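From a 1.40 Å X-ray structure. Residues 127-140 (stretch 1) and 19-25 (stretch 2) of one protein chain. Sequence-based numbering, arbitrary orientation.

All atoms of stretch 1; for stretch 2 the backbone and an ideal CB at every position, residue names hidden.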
# COMPACT_ATOMS: atom_id res chain seq x y z
N GLU A 127 0.94 -11.37 -12.31
CA GLU A 127 1.13 -10.42 -11.23
C GLU A 127 0.06 -10.60 -10.15
O GLU A 127 0.36 -10.51 -8.96
CB GLU A 127 1.12 -8.98 -11.76
CG GLU A 127 2.38 -8.65 -12.53
CD GLU A 127 2.31 -7.32 -13.24
OE1 GLU A 127 1.23 -6.96 -13.78
OE2 GLU A 127 3.35 -6.62 -13.25
N LEU A 128 -1.17 -10.86 -10.56
CA LEU A 128 -2.23 -11.04 -9.59
C LEU A 128 -2.02 -12.32 -8.80
O LEU A 128 -2.28 -12.35 -7.61
CB LEU A 128 -3.60 -11.02 -10.26
CG LEU A 128 -4.81 -11.19 -9.35
CD1 LEU A 128 -4.93 -9.98 -8.41
CD2 LEU A 128 -6.07 -11.32 -10.20
N GLU A 129 -1.53 -13.36 -9.46
CA GLU A 129 -1.21 -14.62 -8.78
C GLU A 129 -0.18 -14.36 -7.68
O GLU A 129 -0.34 -14.84 -6.55
CB GLU A 129 -0.70 -15.66 -9.78
CG GLU A 129 -0.60 -17.09 -9.23
CD GLU A 129 0.69 -17.39 -8.49
OE1 GLU A 129 1.68 -16.65 -8.59
OE2 GLU A 129 0.71 -18.43 -7.79
N LYS A 130 0.87 -13.61 -7.99
CA LYS A 130 1.88 -13.26 -6.99
C LYS A 130 1.27 -12.48 -5.83
O LYS A 130 1.54 -12.77 -4.66
CB LYS A 130 3.01 -12.46 -7.63
CG LYS A 130 3.94 -13.27 -8.51
CD LYS A 130 4.92 -12.37 -9.26
CE LYS A 130 5.81 -13.18 -10.19
NZ LYS A 130 6.48 -12.34 -11.21
N TYR A 131 0.45 -11.48 -6.16
CA TYR A 131 -0.21 -10.68 -5.12
C TYR A 131 -1.06 -11.55 -4.18
O TYR A 131 -0.97 -11.43 -2.97
CB TYR A 131 -1.06 -9.59 -5.78
CG TYR A 131 -1.80 -8.72 -4.81
CD1 TYR A 131 -1.12 -7.97 -3.86
CD2 TYR A 131 -3.18 -8.66 -4.83
CE1 TYR A 131 -1.80 -7.17 -2.95
CE2 TYR A 131 -3.87 -7.87 -3.93
CZ TYR A 131 -3.18 -7.14 -2.99
OH TYR A 131 -3.88 -6.35 -2.10
N GLN A 132 -1.86 -12.43 -4.76
CA GLN A 132 -2.73 -13.29 -3.96
C GLN A 132 -1.96 -14.30 -3.12
O GLN A 132 -2.34 -14.57 -1.99
CB GLN A 132 -3.78 -13.97 -4.85
CG GLN A 132 -4.76 -12.95 -5.43
CD GLN A 132 -5.99 -13.56 -6.06
OE1 GLN A 132 -6.10 -14.77 -6.20
NE2 GLN A 132 -6.93 -12.70 -6.46
N GLN A 133 -0.84 -14.80 -3.64
CA GLN A 133 0.01 -15.68 -2.85
C GLN A 133 0.64 -14.94 -1.67
O GLN A 133 0.70 -15.46 -0.55
CB GLN A 133 1.09 -16.31 -3.74
CG GLN A 133 1.99 -17.29 -2.99
CD GLN A 133 1.23 -18.50 -2.49
OE1 GLN A 133 0.28 -18.96 -3.13
NE2 GLN A 133 1.64 -19.02 -1.34
N LEU A 134 1.10 -13.72 -1.91
CA LEU A 134 1.67 -12.91 -0.83
C LEU A 134 0.63 -12.62 0.25
O LEU A 134 0.93 -12.64 1.45
CB LEU A 134 2.24 -11.60 -1.38
CG LEU A 134 3.48 -11.73 -2.27
CD1 LEU A 134 3.66 -10.47 -3.10
CD2 LEU A 134 4.72 -12.05 -1.45
N ASN A 135 -0.60 -12.36 -0.17
CA ASN A 135 -1.69 -12.16 0.77
C ASN A 135 -1.87 -13.38 1.67
O ASN A 135 -1.92 -13.26 2.90
CB ASN A 135 -3.00 -11.88 0.04
CG ASN A 135 -3.05 -10.50 -0.60
OD1 ASN A 135 -2.22 -9.65 -0.31
ND2 ASN A 135 -4.03 -10.29 -1.46
N SER A 136 -1.96 -14.55 1.05
CA SER A 136 -2.26 -15.76 1.81
C SER A 136 -1.14 -16.10 2.79
O SER A 136 -1.40 -16.56 3.89
CB SER A 136 -2.54 -16.91 0.86
OG SER A 136 -3.72 -16.66 0.13
N GLU A 137 0.09 -15.84 2.39
CA GLU A 137 1.25 -16.06 3.26
C GLU A 137 1.18 -15.24 4.54
O GLU A 137 1.83 -15.56 5.54
CB GLU A 137 2.55 -15.72 2.52
CG GLU A 137 2.89 -16.68 1.39
CD GLU A 137 4.07 -16.21 0.55
OE1 GLU A 137 4.54 -15.06 0.74
OE2 GLU A 137 4.52 -16.99 -0.30
N ARG A 138 0.38 -14.17 4.51
CA ARG A 138 0.34 -13.23 5.63
C ARG A 138 -1.02 -13.14 6.28
O ARG A 138 -1.29 -12.20 7.03
CB ARG A 138 0.79 -11.87 5.15
CG ARG A 138 2.26 -11.88 4.88
CD ARG A 138 2.70 -10.72 4.04
NE ARG A 138 4.15 -10.81 3.86
CZ ARG A 138 4.72 -11.60 2.96
NH1 ARG A 138 3.97 -12.34 2.14
NH2 ARG A 138 6.04 -11.65 2.86
N GLY A 139 -1.88 -14.11 5.99
CA GLY A 139 -3.19 -14.15 6.61
C GLY A 139 -4.13 -13.03 6.17
O GLY A 139 -5.05 -12.66 6.89
N VAL A 140 -3.90 -12.51 4.97
CA VAL A 140 -4.79 -11.50 4.41
C VAL A 140 -5.72 -12.19 3.40
O VAL A 140 -5.26 -12.80 2.44
CB VAL A 140 -3.99 -10.39 3.74
CG1 VAL A 140 -4.92 -9.40 3.03
CG2 VAL A 140 -3.14 -9.68 4.79
N UNK A 19 -3.54 -0.52 -7.53
CA UNK A 19 -4.51 -1.32 -8.27
C UNK A 19 -5.45 -2.04 -7.30
O UNK A 19 -6.68 -1.97 -7.46
CB UNK A 19 -3.80 -2.33 -9.17
N UNK A 20 -4.87 -2.69 -6.29
CA UNK A 20 -5.66 -3.48 -5.35
C UNK A 20 -5.27 -3.17 -3.91
O UNK A 20 -4.15 -2.76 -3.61
CB UNK A 20 -5.49 -4.97 -5.63
N UNK A 21 -6.22 -3.44 -3.02
CA UNK A 21 -5.92 -3.54 -1.60
C UNK A 21 -6.69 -4.73 -1.07
O UNK A 21 -7.69 -5.14 -1.65
CB UNK A 21 -6.28 -2.26 -0.85
N UNK A 22 -6.22 -5.29 0.04
CA UNK A 22 -6.91 -6.41 0.68
C UNK A 22 -6.66 -6.31 2.16
O UNK A 22 -5.59 -5.87 2.58
CB UNK A 22 -6.44 -7.76 0.13
N UNK A 23 -7.64 -6.70 2.97
CA UNK A 23 -7.50 -6.58 4.42
C UNK A 23 -8.35 -7.60 5.12
O UNK A 23 -9.37 -8.03 4.57
CB UNK A 23 -7.87 -5.17 4.89
N UNK A 24 -7.96 -7.98 6.33
CA UNK A 24 -8.81 -8.88 7.10
C UNK A 24 -10.03 -8.14 7.63
O UNK A 24 -11.12 -8.71 7.71
CB UNK A 24 -8.02 -9.51 8.25
N UNK A 25 -9.87 -6.86 7.96
CA UNK A 25 -11.00 -6.00 8.32
C UNK A 25 -11.40 -5.16 7.12
O UNK A 25 -10.83 -4.10 6.88
CB UNK A 25 -10.65 -5.10 9.51

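The strand of residues 19-23 runs beside the helix at 19° between N-to-C directions, with the axes 10.3 Å apart at closest approach. The alternation of the strand decides which positions fill the space between.

Position 19 has no atom of stretch 1 within 5.5 Å of its ideal CB. Stretch 1 sets no limit here, and the backbone, at -98/-48, departs from the extended form; many side chains would pass. The deposited residue is Ile19, which makes no contact with stretch 1.

Position 20 points its CB toward the helix, where the ideal CB already lies 3.7 Å from Tyr131 CE2. Further along, Leu128 presents CD1. A long, flat or apolar side chain that can pass the Tyr131 ring and reach Leu128 would suit; Leu, Met, Phe and Tyr are all plausible. The residue is Tyr20, with chi1 in the m well. Its CB packs 3.7 Å from Tyr131 CE2, and its CE2 lies 3.7 Å from Leu128 CD1. The two tyrosine rings are near parallel, with planes at 18°, but slid apart to a centroid distance of 6.0 Å, so they hardly overlap.

Position 21 turns its CB away, so small or large, polar or apolar side chains would all be compatible with stretch 1. It is Ala21, which meets the helix through its backbone: its C is 3.4 Å from Tyr131 OH.

Position 22 faces stretch 1 again, and here the space is tight. Three atoms crowd the ideal CB: Val140 CG1 and Tyr131 OH at 3.7 Å each, and Asn135 ND2 at 3.8 Å. A small residue, Gly, Ala or perhaps Ser, looks most comfortable. Ala22 fills the site with one methyl, its CB 3.6 Å from Val140 CG1 and also 3.6 Å from Tyr131 OH. Although Ala22 N approaches Tyr131 OH to 3.3 Å, the angle is too poor for a hydrogen bond; that hydroxyl is satisfied elsewhere in the structure.

Position 23 points away, and its ideal CB is 5.5 Å from Val140 CG1, so many residues would pass. Ala23 is found, its N 3.8 Å from Val140 CG1.

At position 24 the strand has ended, phi/psi of -74/-33 suits a turn, and CB points sideways, the ideal CB 4.5 Å from Gly139 O. Small polar residues such as Asp, Asn or Ser fit. Asp24 brushes Gly139, its CB 4.4 Å from Gly139 O.

Position 25 is beyond reach, so any side chain would be compatible with stretch 1. It is Asn25, whose N donates a weak hydrogen bond to Asp24 OD1 (2.9 Å).

Stretch 2, residues 19-25: IYAAADN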
# COMPACT_ATOMS: atom_id res chain seq x y z
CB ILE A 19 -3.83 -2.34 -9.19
CG1 ILE A 19 -2.71 -1.68 -10.01
CG2 ILE A 19 -4.86 -3.02 -10.09
CD1 ILE A 19 -3.17 -0.48 -10.84
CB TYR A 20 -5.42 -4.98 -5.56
CG TYR A 20 -5.87 -5.51 -6.90
CD1 TYR A 20 -7.21 -5.67 -7.19
CD2 TYR A 20 -4.93 -5.89 -7.86
CE1 TYR A 20 -7.62 -6.17 -8.43
CE2 TYR A 20 -5.32 -6.37 -9.10
CZ TYR A 20 -6.66 -6.52 -9.37
OH TYR A 20 -7.07 -7.00 -10.59
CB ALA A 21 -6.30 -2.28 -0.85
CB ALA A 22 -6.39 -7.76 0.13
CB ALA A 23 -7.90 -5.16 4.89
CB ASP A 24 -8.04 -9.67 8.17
CG ASP A 24 -7.25 -8.80 9.14
OD1 ASP A 24 -7.29 -7.56 9.08
OD2 ASP A 24 -6.60 -9.40 10.02
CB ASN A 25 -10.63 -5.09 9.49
CG ASN A 25 -10.39 -5.87 10.77
OD1 ASN A 25 -11.09 -6.84 11.05
ND2 ASN A 25 -9.41 -5.45 11.54
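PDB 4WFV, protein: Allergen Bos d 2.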